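PDB 2G9Z: thiamine pyrophosphokinase from Candida albicans, which catalyses transfer of a pyrophosphate group from ATP to thiamine, yielding the cofactor thiamine pyrophosphate, in a magnesium-dependent reaction. Local coordinates for residues 27-33 against 318-324; 47-52 against 247-251; 63-69 against 84-90; 280-284 against 304-308. The contacts are given in a common frame with arbitrary orientation. Residue numbers count along the deposited sequence, not the author numbering.

Contact 1: residues 27-33 against 318-324; sequences QPDSLII and SGETGFI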
loop_
_atom_site.group_PDB
_atom_site.type_symbol
_atom_site.label_atom_id
_atom_site.label_comp_id
_atom_site.label_asym_id
_atom_site.label_seq_id
_atom_site.Cartn_x
_atom_site.Cartn_y
_atom_site.Cartn_z
ATOM N N GLN A 27 1.098 27.097 3.838
ATOM C CA GLN A 27 2.222 27.703 4.536
ATOM C C GLN A 27 3.375 27.984 3.594
ATOM O O GLN A 27 3.363 27.559 2.442
ATOM C CB GLN A 27 2.709 26.755 5.634
ATOM C CG GLN A 27 1.638 26.364 6.616
ATOM C CD GLN A 27 1.367 27.453 7.629
ATOM O OE1 GLN A 27 1.505 28.639 7.335
ATOM N NE2 GLN A 27 0.968 27.056 8.827
ATOM N N PRO A 28 4.373 28.749 4.060
ATOM C CA PRO A 28 5.518 29.027 3.193
ATOM C C PRO A 28 6.328 27.735 3.166
ATOM O O PRO A 28 6.103 26.847 3.991
ATOM C CB PRO A 28 6.236 30.171 3.917
ATOM C CG PRO A 28 5.856 29.978 5.331
ATOM C CD PRO A 28 4.402 29.612 5.249
ATOM N N ASP A 29 7.257 27.623 2.227
ATOM C CA ASP A 29 8.066 26.417 2.108
ATOM C C ASP A 29 8.933 26.116 3.315
ATOM O O ASP A 29 9.358 24.980 3.515
ATOM C CB ASP A 29 8.953 26.492 0.868
ATOM C CG ASP A 29 8.161 26.401 -0.409
ATOM O OD1 ASP A 29 7.080 25.774 -0.385
ATOM O OD2 ASP A 29 8.627 26.943 -1.433
ATOM N N SER A 30 9.213 27.134 4.116
ATOM C CA SER A 30 10.032 26.924 5.291
ATOM C C SER A 30 9.426 27.608 6.498
ATOM O O SER A 30 8.931 28.724 6.408
ATOM C CB SER A 30 11.453 27.428 5.040
ATOM O OG SER A 30 12.105 26.617 4.076
ATOM N N LEU A 31 9.456 26.908 7.623
ATOM C CA LEU A 31 8.918 27.415 8.871
ATOM C C LEU A 31 9.730 26.834 10.003
ATOM O O LEU A 31 10.433 25.837 9.830
ATOM C CB LEU A 31 7.466 26.963 9.062
ATOM C CG LEU A 31 6.343 27.545 8.209
ATOM C CD1 LEU A 31 5.058 26.774 8.493
ATOM C CD2 LEU A 31 6.162 29.024 8.534
ATOM N N ILE A 32 9.645 27.474 11.160
ATOM C CA ILE A 32 10.313 26.964 12.339
ATOM C C ILE A 32 9.188 26.730 13.332
ATOM O O ILE A 32 8.431 27.644 13.659
ATOM C CB ILE A 32 11.342 27.959 12.928
ATOM C CG1 ILE A 32 12.717 27.736 12.283
ATOM C CG2 ILE A 32 11.487 27.730 14.430
ATOM C CD1 ILE A 32 12.726 27.844 10.790
ATOM N N ILE A 33 9.055 25.486 13.772
ATOM C CA ILE A 33 8.022 25.129 14.726
ATOM C C ILE A 33 8.704 24.815 16.046
ATOM O O ILE A 33 9.630 24.007 16.097
ATOM C CB ILE A 33 7.236 23.880 14.256
ATOM C CG1 ILE A 33 6.661 24.122 12.856
ATOM C CG2 ILE A 33 6.112 23.562 15.241
ATOM C CD1 ILE A 33 5.643 25.248 12.783
ATOM N N SER A 318 7.172 21.696 5.842
ATOM C CA SER A 318 7.712 23.051 5.879
ATOM C C SER A 318 8.642 23.259 7.076
ATOM O O SER A 318 9.587 24.046 7.006
ATOM C CB SER A 318 6.571 24.077 5.933
ATOM O OG SER A 318 5.816 24.063 4.733
ATOM N N GLY A 319 8.368 22.560 8.174
ATOM C CA GLY A 319 9.203 22.697 9.360
ATOM C C GLY A 319 10.640 22.302 9.081
ATOM O O GLY A 319 10.914 21.168 8.691
ATOM N N GLU A 320 11.571 23.227 9.290
ATOM C CA GLU A 320 12.975 22.942 9.021
ATOM C C GLU A 320 13.604 21.973 10.010
ATOM O O GLU A 320 14.501 21.212 9.652
ATOM C CB GLU A 320 13.793 24.237 9.020
ATOM C CG GLU A 320 13.300 25.295 8.051
ATOM C CD GLU A 320 14.372 26.317 7.739
ATOM O OE1 GLU A 320 14.921 26.913 8.694
ATOM O OE2 GLU A 320 14.661 26.516 6.539
ATOM N N THR A 321 13.133 22.008 11.250
ATOM C CA THR A 321 13.674 21.157 12.301
ATOM C C THR A 321 12.617 20.241 12.907
ATOM O O THR A 321 12.917 19.422 13.777
ATOM C CB THR A 321 14.272 22.011 13.430
ATOM O OG1 THR A 321 13.227 22.759 14.062
ATOM C CG2 THR A 321 15.298 22.982 12.867
ATOM N N GLY A 322 11.380 20.390 12.454
ATOM C CA GLY A 322 10.316 19.555 12.971
ATOM C C GLY A 322 8.952 20.146 12.711
ATOM O O GLY A 322 8.836 21.271 12.237
ATOM N N PHE A 323 7.915 19.371 13.006
ATOM C CA PHE A 323 6.547 19.824 12.824
ATOM C C PHE A 323 5.655 19.134 13.846
ATOM O O PHE A 323 6.063 18.167 14.494
ATOM C CB PHE A 323 6.048 19.527 11.405
ATOM C CG PHE A 323 6.045 18.061 11.043
ATOM C CD1 PHE A 323 7.186 17.454 10.515
ATOM C CD2 PHE A 323 4.892 17.290 11.217
ATOM C CE1 PHE A 323 7.184 16.093 10.161
ATOM C CE2 PHE A 323 4.872 15.935 10.870
ATOM C CZ PHE A 323 6.021 15.333 10.340
ATOM N N ILE A 324 4.434 19.625 13.985
ATOM C CA ILE A 324 3.512 19.046 14.941
ATOM C C ILE A 324 2.206 18.564 14.325
ATOM O O ILE A 324 1.619 19.233 13.477
ATOM C CB ILE A 324 3.160 20.066 16.037
ATOM C CG1 ILE A 324 4.407 20.380 16.870
ATOM C CG2 ILE A 324 2.016 19.536 16.905
ATOM C CD1 ILE A 324 4.214 21.517 17.847
HETATM O O HOH W 1 10.465 23.326 12.687
HETATM O O HOH W 2 11.231 21.909 15.397
#
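S318 turns its CB toward the loop 27-33, and its m rotamer brings OG to the carbonyl of P28, where S318 OG donates a hydrogen bond to P28 O at 2.9 Å; a small hydroxyl residue can do this without pushing the two backbones apart. Those backbones meet in a single bridge between L31 and G319: L31 N donates to S318 O (2.9 Å), and E320 N to L31 O (2.9 Å). L31, in its mt rotamer, lays CD1 4.0 Å from S318 CB. I33 points directly across. Its m,m conformation sets CG1 3.6 Å from G322 O, while I33 CG2 meets I324 CD1 at 3.8 Å, so the branched side chain fills the space where the chains diverge. There water bridges them instead: one molecule accepts from I33 N (2.8 Å) and donates to G322 O (2.7 Å). At G322 the extended backbone with positive phi would jam any CB against the preceding carbonyl, and an ideal CB on G319 would strike G322 O, so both sites suit glycine. E320 reaches back over the loop, its OE1 3.2 Å from I32 CD1. D29 forms a salt bridge with K297, and S30 OG bonds to R263. A loop from the N-terminal part of the chain is thus laid by an isolated beta bridge along the lead-in to strand 322-327, in the beta-rich thiamine-binding domain.

Contact 2: residues 47-52 against 247-251; sequences IQPFVY and IIFLL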
loop_
_atom_site.group_PDB
_atom_site.type_symbol
_atom_site.label_atom_id
_atom_site.label_comp_id
_atom_site.label_asym_id
_atom_site.label_seq_id
_atom_site.Cartn_x
_atom_site.Cartn_y
_atom_site.Cartn_z
ATOM N N ILE A 47 8.613 12.027 18.175
ATOM C CA ILE A 47 9.046 11.063 17.170
ATOM C C ILE A 47 10.258 11.597 16.414
ATOM O O ILE A 47 10.237 12.722 15.923
ATOM C CB ILE A 47 7.947 10.792 16.113
ATOM C CG1 ILE A 47 6.597 10.544 16.783
ATOM C CG2 ILE A 47 8.334 9.580 15.281
ATOM C CD1 ILE A 47 5.447 10.419 15.797
ATOM N N GLN A 48 11.303 10.782 16.321
ATOM C CA GLN A 48 12.526 11.146 15.607
ATOM C C GLN A 48 12.781 10.030 14.605
ATOM O O GLN A 48 13.644 9.175 14.810
ATOM C CB GLN A 48 13.695 11.251 16.580
ATOM C CG GLN A 48 13.561 12.381 17.575
ATOM C CD GLN A 48 14.633 12.330 18.639
ATOM O OE1 GLN A 48 14.598 11.483 19.530
ATOM N NE2 GLN A 48 15.604 13.227 18.544
ATOM N N PRO A 49 12.033 10.034 13.494
ATOM C CA PRO A 49 12.138 9.021 12.436
ATOM C C PRO A 49 13.491 8.856 11.760
ATOM O O PRO A 49 13.824 7.764 11.307
ATOM C CB PRO A 49 11.077 9.456 11.422
ATOM C CG PRO A 49 10.157 10.377 12.207
ATOM C CD PRO A 49 11.122 11.115 13.082
ATOM N N PHE A 50 14.277 9.929 11.710
ATOM C CA PHE A 50 15.545 9.884 10.993
ATOM C C PHE A 50 16.834 9.757 11.788
ATOM O O PHE A 50 17.916 10.003 11.253
ATOM C CB PHE A 50 15.617 11.105 10.079
ATOM C CG PHE A 50 14.378 11.301 9.262
ATOM C CD1 PHE A 50 14.111 10.474 8.174
ATOM C CD2 PHE A 50 13.441 12.264 9.616
ATOM C CE1 PHE A 50 12.929 10.601 7.455
ATOM C CE2 PHE A 50 12.253 12.399 8.900
ATOM C CZ PHE A 50 11.999 11.561 7.816
ATOM N N VAL A 51 16.731 9.364 13.050
ATOM C CA VAL A 51 17.921 9.195 13.868
ATOM C C VAL A 51 18.872 8.182 13.226
ATOM O O VAL A 51 20.084 8.256 13.416
ATOM C CB VAL A 51 17.565 8.695 15.283
ATOM C CG1 VAL A 51 18.837 8.414 16.070
ATOM C CG2 VAL A 51 16.723 9.729 16.001
ATOM N N TYR A 52 18.326 7.246 12.454
ATOM C CA TYR A 52 19.157 6.225 11.826
ATOM C C TYR A 52 19.989 6.731 10.651
ATOM O O TYR A 52 20.880 6.028 10.175
ATOM C CB TYR A 52 18.300 5.036 11.369
ATOM C CG TYR A 52 17.522 5.271 10.095
ATOM C CD1 TYR A 52 16.366 6.059 10.087
ATOM C CD2 TYR A 52 17.950 4.715 8.892
ATOM C CE1 TYR A 52 15.659 6.282 8.905
ATOM C CE2 TYR A 52 17.253 4.929 7.709
ATOM C CZ TYR A 52 16.110 5.713 7.719
ATOM O OH TYR A 52 15.424 5.918 6.541
ATOM N N ILE A 247 9.516 6.419 4.613
ATOM C CA ILE A 247 9.534 5.853 5.948
ATOM C C ILE A 247 8.090 6.015 6.413
ATOM O O ILE A 247 7.470 7.068 6.216
ATOM C CB ILE A 247 10.498 6.598 6.892
ATOM C CG1 ILE A 247 10.544 5.878 8.241
ATOM C CG2 ILE A 247 10.073 8.055 7.056
ATOM C CD1 ILE A 247 11.709 6.293 9.114
ATOM N N ILE A 248 7.554 4.960 7.015
ATOM C CA ILE A 248 6.169 4.945 7.456
ATOM C C ILE A 248 6.106 4.624 8.937
ATOM O O ILE A 248 6.757 3.692 9.412
ATOM C CB ILE A 248 5.388 3.890 6.645
ATOM C CG1 ILE A 248 5.580 4.179 5.153
ATOM C CG2 ILE A 248 3.912 3.893 7.032
ATOM C CD1 ILE A 248 5.033 3.108 4.232
ATOM N N PHE A 249 5.331 5.412 9.669
ATOM C CA PHE A 249 5.212 5.218 11.104
ATOM C C PHE A 249 3.855 5.669 11.587
ATOM O O PHE A 249 3.040 6.197 10.820
ATOM C CB PHE A 249 6.315 5.984 11.851
ATOM C CG PHE A 249 6.447 7.421 11.442
ATOM C CD1 PHE A 249 7.120 7.768 10.273
ATOM C CD2 PHE A 249 5.876 8.431 12.211
ATOM C CE1 PHE A 249 7.218 9.104 9.877
ATOM C CE2 PHE A 249 5.967 9.765 11.825
ATOM C CZ PHE A 249 6.638 10.102 10.656
ATOM N N LEU A 250 3.616 5.477 12.873
ATOM C CA LEU A 250 2.331 5.826 13.433
ATOM C C LEU A 250 2.360 7.079 14.285
ATOM O O LEU A 250 3.246 7.261 15.117
ATOM C CB LEU A 250 1.806 4.648 14.261
ATOM C CG LEU A 250 0.309 4.587 14.570
ATOM C CD1 LEU A 250 -0.467 4.391 13.278
ATOM C CD2 LEU A 250 0.027 3.435 15.532
ATOM N N LEU A 251 1.397 7.955 14.044
ATOM C CA LEU A 251 1.253 9.161 14.837
ATOM C C LEU A 251 0.291 8.669 15.910
ATOM O O LEU A 251 -0.668 7.960 15.605
ATOM C CB LEU A 251 0.620 10.284 14.014
ATOM C CG LEU A 251 1.490 10.862 12.895
ATOM C CD1 LEU A 251 0.694 11.893 12.116
ATOM C CD2 LEU A 251 2.738 11.497 13.497
#
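I247, I47 and F249 give up the most surface here, and all three aim CB across the gap. I247 sits beneath the type I turn from Q48 to V51. Its extended t,t side chain carries CD1 to 3.4 Å from P49 O and 4.0 Å from P49 CB, and the same I247 CD1 lies 4.0 Å from Y52 CE1. The other branch is used as well: I247 CG2 is 3.8 Å from F50 CE1. A beta-branched residue thus keeps a strand conformation while touching P49 and F50 of the turn and Y52 just after it. Strand 246-251 belongs to the large mixed sheet that runs through the subunit, whereas 45-47 is an outer strand of the smaller five-stranded sheet, so these apolar side chains join two sheets of the fold; on the other face of strand 246-251, I248 packs on F217 of the second subunit. F249 offers one ring face to the rigid, puckered ring of P49 in a CH-pi contact, with P49 CG 4.1 Å from the centroid of the F249 ring and 22° off its normal. I47, rotamer mt, stretches its CD1 to 3.7 Å from L251 CD2, 3.9 Å from L250 O and 4.1 Å from F249 CE2.

Contact 3: residues 63-69 against 84-90; sequences HNVLLIL and CEIIVCA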
loop_
_atom_site.group_PDB
_atom_site.type_symbol
_atom_site.label_atom_id
_atom_site.label_comp_id
_atom_site.label_asym_id
_atom_site.label_seq_id
_atom_site.Cartn_x
_atom_site.Cartn_y
_atom_site.Cartn_z
ATOM N N HIS A 63 16.950 0.180 22.067
ATOM C CA HIS A 63 16.859 -1.203 21.604
ATOM C C HIS A 63 16.388 -1.265 20.156
ATOM O O HIS A 63 15.196 -1.424 19.884
ATOM C CB HIS A 63 15.900 -1.995 22.494
ATOM C CG HIS A 63 16.408 -2.208 23.886
ATOM N ND1 HIS A 63 17.521 -2.973 24.162
ATOM C CD2 HIS A 63 15.961 -1.749 25.080
ATOM C CE1 HIS A 63 17.740 -2.975 25.465
ATOM N NE2 HIS A 63 16.808 -2.239 26.044
ATOM N N ASN A 64 17.339 -1.144 19.235
ATOM C CA ASN A 64 17.055 -1.174 17.806
ATOM C C ASN A 64 17.077 -2.579 17.226
ATOM O O ASN A 64 18.026 -3.340 17.421
ATOM C CB ASN A 64 18.064 -0.309 17.050
ATOM C CG ASN A 64 17.907 1.168 17.350
ATOM O OD1 ASN A 64 18.804 1.964 17.071
ATOM N ND2 ASN A 64 16.765 1.544 17.912
ATOM N N VAL A 65 16.019 -2.900 16.495
ATOM C CA VAL A 65 15.868 -4.191 15.852
ATOM C C VAL A 65 15.646 -3.949 14.368
ATOM O O VAL A 65 14.949 -3.005 13.991
ATOM C CB VAL A 65 14.627 -4.941 16.385
ATOM C CG1 VAL A 65 14.478 -6.278 15.666
ATOM C CG2 VAL A 65 14.738 -5.131 17.884
ATOM N N LEU A 66 16.245 -4.794 13.538
ATOM C CA LEU A 66 16.077 -4.709 12.094
ATOM C C LEU A 66 15.337 -5.963 11.642
ATOM O O LEU A 66 15.799 -7.083 11.871
ATOM C CB LEU A 66 17.432 -4.634 11.383
ATOM C CG LEU A 66 17.385 -4.634 9.849
ATOM C CD1 LEU A 66 16.621 -3.412 9.363
ATOM C CD2 LEU A 66 18.794 -4.630 9.277
ATOM N N LEU A 67 14.177 -5.777 11.024
ATOM C CA LEU A 67 13.389 -6.896 10.532
ATOM C C LEU A 67 13.423 -6.827 9.013
ATOM O O LEU A 67 13.030 -5.821 8.422
ATOM C CB LEU A 67 11.953 -6.802 11.046
ATOM C CG LEU A 67 10.953 -7.843 10.531
ATOM C CD1 LEU A 67 11.520 -9.255 10.674
ATOM C CD2 LEU A 67 9.649 -7.705 11.318
ATOM N N ILE A 68 13.895 -7.897 8.383
ATOM C CA ILE A 68 14.015 -7.933 6.930
ATOM C C ILE A 68 13.059 -8.891 6.244
ATOM O O ILE A 68 13.168 -10.109 6.389
ATOM C CB ILE A 68 15.455 -8.310 6.518
ATOM C CG1 ILE A 68 16.450 -7.384 7.225
ATOM C CG2 ILE A 68 15.606 -8.225 4.993
ATOM C CD1 ILE A 68 17.894 -7.811 7.093
ATOM N N LEU A 69 12.116 -8.339 5.489
ATOM C CA LEU A 69 11.173 -9.171 4.767
ATOM C C LEU A 69 11.683 -9.453 3.354
ATOM O O LEU A 69 12.757 -8.993 2.970
ATOM C CB LEU A 69 9.783 -8.529 4.748
ATOM C CG LEU A 69 8.922 -8.967 5.945
ATOM C CD1 LEU A 69 9.620 -8.625 7.257
ATOM C CD2 LEU A 69 7.557 -8.290 5.870
ATOM N N CYS A 84 21.715 -1.501 14.813
ATOM C CA CYS A 84 20.781 -2.436 15.419
ATOM C C CYS A 84 21.420 -3.502 16.295
ATOM O O CYS A 84 22.474 -4.060 15.979
ATOM C CB CYS A 84 19.930 -3.103 14.337
ATOM S SG CYS A 84 18.847 -1.950 13.474
ATOM N N GLU A 85 20.737 -3.780 17.397
ATOM C CA GLU A 85 21.149 -4.757 18.388
ATOM C C GLU A 85 20.864 -6.175 17.894
ATOM O O GLU A 85 21.702 -7.069 18.013
ATOM C CB GLU A 85 20.384 -4.469 19.679
ATOM C CG GLU A 85 20.639 -5.412 20.827
ATOM C CD GLU A 85 19.994 -4.911 22.102
ATOM O OE1 GLU A 85 18.769 -4.661 22.089
ATOM O OE2 GLU A 85 20.710 -4.761 23.114
ATOM N N ILE A 86 19.676 -6.364 17.329
ATOM C CA ILE A 86 19.252 -7.664 16.815
ATOM C C ILE A 86 18.710 -7.514 15.397
ATOM O O ILE A 86 18.048 -6.525 15.083
ATOM C CB ILE A 86 18.141 -8.272 17.711
ATOM C CG1 ILE A 86 18.738 -8.759 19.034
ATOM C CG2 ILE A 86 17.434 -9.405 16.988
ATOM C CD1 ILE A 86 19.620 -9.981 18.905
ATOM N N ILE A 87 19.009 -8.493 14.546
ATOM C CA ILE A 87 18.530 -8.494 13.170
ATOM C C ILE A 87 17.743 -9.779 12.936
ATOM O O ILE A 87 18.215 -10.873 13.251
ATOM C CB ILE A 87 19.685 -8.445 12.140
ATOM C CG1 ILE A 87 20.477 -7.141 12.268
ATOM C CG2 ILE A 87 19.119 -8.553 10.729
ATOM C CD1 ILE A 87 21.496 -7.126 13.385
ATOM N N VAL A 88 16.542 -9.640 12.383
ATOM C CA VAL A 88 15.680 -10.786 12.106
ATOM C C VAL A 88 15.244 -10.827 10.646
ATOM O O VAL A 88 14.808 -9.813 10.099
ATOM C CB VAL A 88 14.394 -10.732 12.963
ATOM C CG1 VAL A 88 13.489 -11.916 12.627
ATOM C CG2 VAL A 88 14.746 -10.707 14.438
ATOM N N CYS A 89 15.365 -11.992 10.016
ATOM C CA CYS A 89 14.924 -12.155 8.636
ATOM C C CYS A 89 13.638 -12.965 8.643
ATOM O O CYS A 89 13.570 -14.034 9.250
ATOM C CB CYS A 89 15.958 -12.903 7.788
ATOM S SG CYS A 89 17.444 -11.989 7.400
ATOM N N ALA A 90 12.608 -12.447 7.988
ATOM C CA ALA A 90 11.345 -13.161 7.902
ATOM C C ALA A 90 11.412 -14.012 6.636
ATOM O O ALA A 90 11.284 -13.492 5.531
ATOM C CB ALA A 90 10.176 -12.169 7.818
#
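Leucine, isoleucine and valine side chains fill the middle of this parallel strand pair, the two strands of a beta-alpha-beta unit whose connecting helix is 77-81. On one face L67 CD1 packs against V88 CG1 (3.8 Å); on the other, I68 CD1 lies 3.9 Å from I87 CG2 and L66 CB 4.0 Å from I87 CG1. Helix 77-81 covers L66 and I87, helix 155-170 covers V65 and I86, and such two-sided burial suits apolar residues on both faces. At the C-terminal end small A90 leaves room for L69, and L69 CD1 lies 3.6 Å from A90 CB; the A90 side chain is about 7 Å from a bound magnesium ion. Between the strands, L66 N donates to I86 O (2.9 Å), V88 N to L66 O (2.7 Å), I68 N to V88 O (2.7 Å) and A90 N to I68 O (2.9 Å). Towards the exposed end, N64 O accepts from E85 N (2.7 Å) and weakly from I86 N (3.4 Å). E85 OE1, also bonded to Y167, receives H63 ND1 at 3.0 Å, near the plane of the imidazole.

Contact 4: residues 280-284 against 304-308; sequences LLPLS and KTEML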
loop_
_atom_site.group_PDB
_atom_site.type_symbol
_atom_site.label_atom_id
_atom_site.label_comp_id
_atom_site.label_asym_id
_atom_site.label_seq_id
_atom_site.Cartn_x
_atom_site.Cartn_y
_atom_site.Cartn_z
ATOM N N LEU A 280 -0.862 11.650 5.487
ATOM C CA LEU A 280 -1.483 11.214 6.735
ATOM C C LEU A 280 -2.577 10.276 6.271
ATOM O O LEU A 280 -3.527 10.697 5.625
ATOM C CB LEU A 280 -2.053 12.412 7.498
ATOM C CG LEU A 280 -0.971 13.332 8.077
ATOM C CD1 LEU A 280 -0.348 14.164 6.965
ATOM C CD2 LEU A 280 -1.579 14.243 9.135
ATOM N N LEU A 281 -2.431 8.999 6.603
ATOM C CA LEU A 281 -3.354 7.981 6.120
ATOM C C LEU A 281 -4.217 7.307 7.179
ATOM O O LEU A 281 -3.728 6.528 7.994
ATOM C CB LEU A 281 -2.524 6.954 5.345
ATOM C CG LEU A 281 -1.381 7.711 4.641
ATOM C CD1 LEU A 281 -0.331 6.758 4.130
ATOM C CD2 LEU A 281 -1.948 8.572 3.517
ATOM N N PRO A 282 -5.527 7.601 7.171
ATOM C CA PRO A 282 -6.481 7.033 8.129
ATOM C C PRO A 282 -6.867 5.612 7.726
ATOM O O PRO A 282 -7.945 5.378 7.178
ATOM C CB PRO A 282 -7.651 8.006 8.052
ATOM C CG PRO A 282 -7.675 8.368 6.599
ATOM C CD PRO A 282 -6.198 8.537 6.247
ATOM N N LEU A 283 -5.978 4.667 8.009
ATOM C CA LEU A 283 -6.193 3.273 7.646
ATOM C C LEU A 283 -6.751 2.363 8.743
ATOM O O LEU A 283 -6.804 1.147 8.563
ATOM C CB LEU A 283 -4.881 2.698 7.105
ATOM C CG LEU A 283 -4.421 3.381 5.810
ATOM C CD1 LEU A 283 -2.984 3.018 5.469
ATOM C CD2 LEU A 283 -5.364 2.980 4.688
ATOM N N SER A 284 -7.175 2.932 9.867
ATOM C CA SER A 284 -7.719 2.116 10.956
ATOM C C SER A 284 -9.247 2.050 10.929
ATOM O O SER A 284 -9.887 2.628 10.058
ATOM C CB SER A 284 -7.281 2.673 12.310
ATOM O OG SER A 284 -8.016 3.839 12.629
ATOM N N LYS A 304 -11.159 16.807 9.326
ATOM C CA LYS A 304 -11.611 15.420 9.464
ATOM C C LYS A 304 -11.171 14.561 8.287
ATOM O O LYS A 304 -11.470 14.870 7.132
ATOM C CB LYS A 304 -13.137 15.361 9.565
ATOM C CG LYS A 304 -13.730 16.210 10.667
ATOM C CD LYS A 304 -15.244 16.183 10.617
ATOM C CE LYS A 304 -15.844 17.167 11.607
ATOM N NZ LYS A 304 -17.328 17.237 11.483
ATOM N N THR A 305 -10.475 13.471 8.588
ATOM C CA THR A 305 -9.987 12.583 7.544
ATOM C C THR A 305 -10.456 11.138 7.711
ATOM O O THR A 305 -10.573 10.628 8.828
ATOM C CB THR A 305 -8.446 12.599 7.491
ATOM O OG1 THR A 305 -8.002 11.826 6.368
ATOM C CG2 THR A 305 -7.852 12.022 8.780
ATOM N N GLU A 306 -10.733 10.486 6.589
ATOM C CA GLU A 306 -11.165 9.095 6.609
ATOM C C GLU A 306 -11.201 8.542 5.193
ATOM O O GLU A 306 -11.285 9.298 4.225
ATOM C CB GLU A 306 -12.555 8.972 7.255
ATOM C CG GLU A 306 -13.710 9.532 6.430
ATOM C CD GLU A 306 -15.041 9.462 7.170
ATOM O OE1 GLU A 306 -15.334 8.416 7.789
ATOM O OE2 GLU A 306 -15.801 10.450 7.129
ATOM N N MET A 307 -11.099 7.224 5.068
ATOM C CA MET A 307 -11.167 6.606 3.756
ATOM C C MET A 307 -12.618 6.805 3.328
ATOM O O MET A 307 -13.516 6.810 4.175
ATOM C CB MET A 307 -10.800 5.120 3.846
ATOM C CG MET A 307 -9.336 4.887 4.189
ATOM S SD MET A 307 -8.177 5.670 3.018
ATOM C CE MET A 307 -8.021 4.361 1.759
ATOM N N LEU A 308 -12.839 6.986 2.029
ATOM C CA LEU A 308 -14.177 7.249 1.497
ATOM C C LEU A 308 -14.466 8.725 1.735
ATOM O O LEU A 308 -15.596 9.182 1.601
ATOM C CB LEU A 308 -15.247 6.407 2.201
ATOM C CG LEU A 308 -15.506 4.980 1.725
ATOM C CD1 LEU A 308 -16.337 4.991 0.448
ATOM C CD2 LEU A 308 -14.180 4.281 1.527
HETATM O O HOH W 3 -5.259 12.678 6.044
#
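T305, at the end of strand 303-305, opens the contact by turning its side chain toward P282: T305 OG1 lies 3.5 Å from P282 CG. Its hydroxyl also suits the water there, which donates to T305 OG1 (2.9 Å) and to L280 O (2.7 Å), while Q310 O offers OG1 a further partner. At E306 it is the backbone that counts, since E306 CA sits 3.6 Å from P282 CG and the CA-to-CB bond points away. P282 is the centre of an inverse gamma turn, a tight bend that suits proline and here ends strand 277-281, with L283 N weakly bonded to L281 O. M307 follows, its long flexible side chain bringing CG to 3.3 Å from P282 O and CE to 4.2 Å from L283 CD2. Beyond it the chain enters the dimer interface, where M307 packs on L283 of the second subunit and L308 N bonds to N225 of that subunit. Without direct hydrogen bonds the fit depends on shape, and water gives L280 O the donor proline lacks.

In the fold
Contacts 2, 3 and 4 are buried and all reach the large mixed sheet. Contact 3 is hydrogen-bonded pairing of neighbouring strands within it, whereas contact 2, its centre about 16 Å away, joins that sheet to the five-stranded one through apolar packing without hydrogen bonds. Contact 4 reaches both of those sheets too, at strands 277-281 and 303-305, but also borders the second subunit and lets in a water. Contact 1, the most peripheral and partly exposed, mixes backbone bonds, waters and charged residues at its exposed border. It lies across the chain's centre from contact 3, their centres about 32 Å apart. Along the chain, contact 1 encloses the other three, and contact 3 is nested inside contact 2.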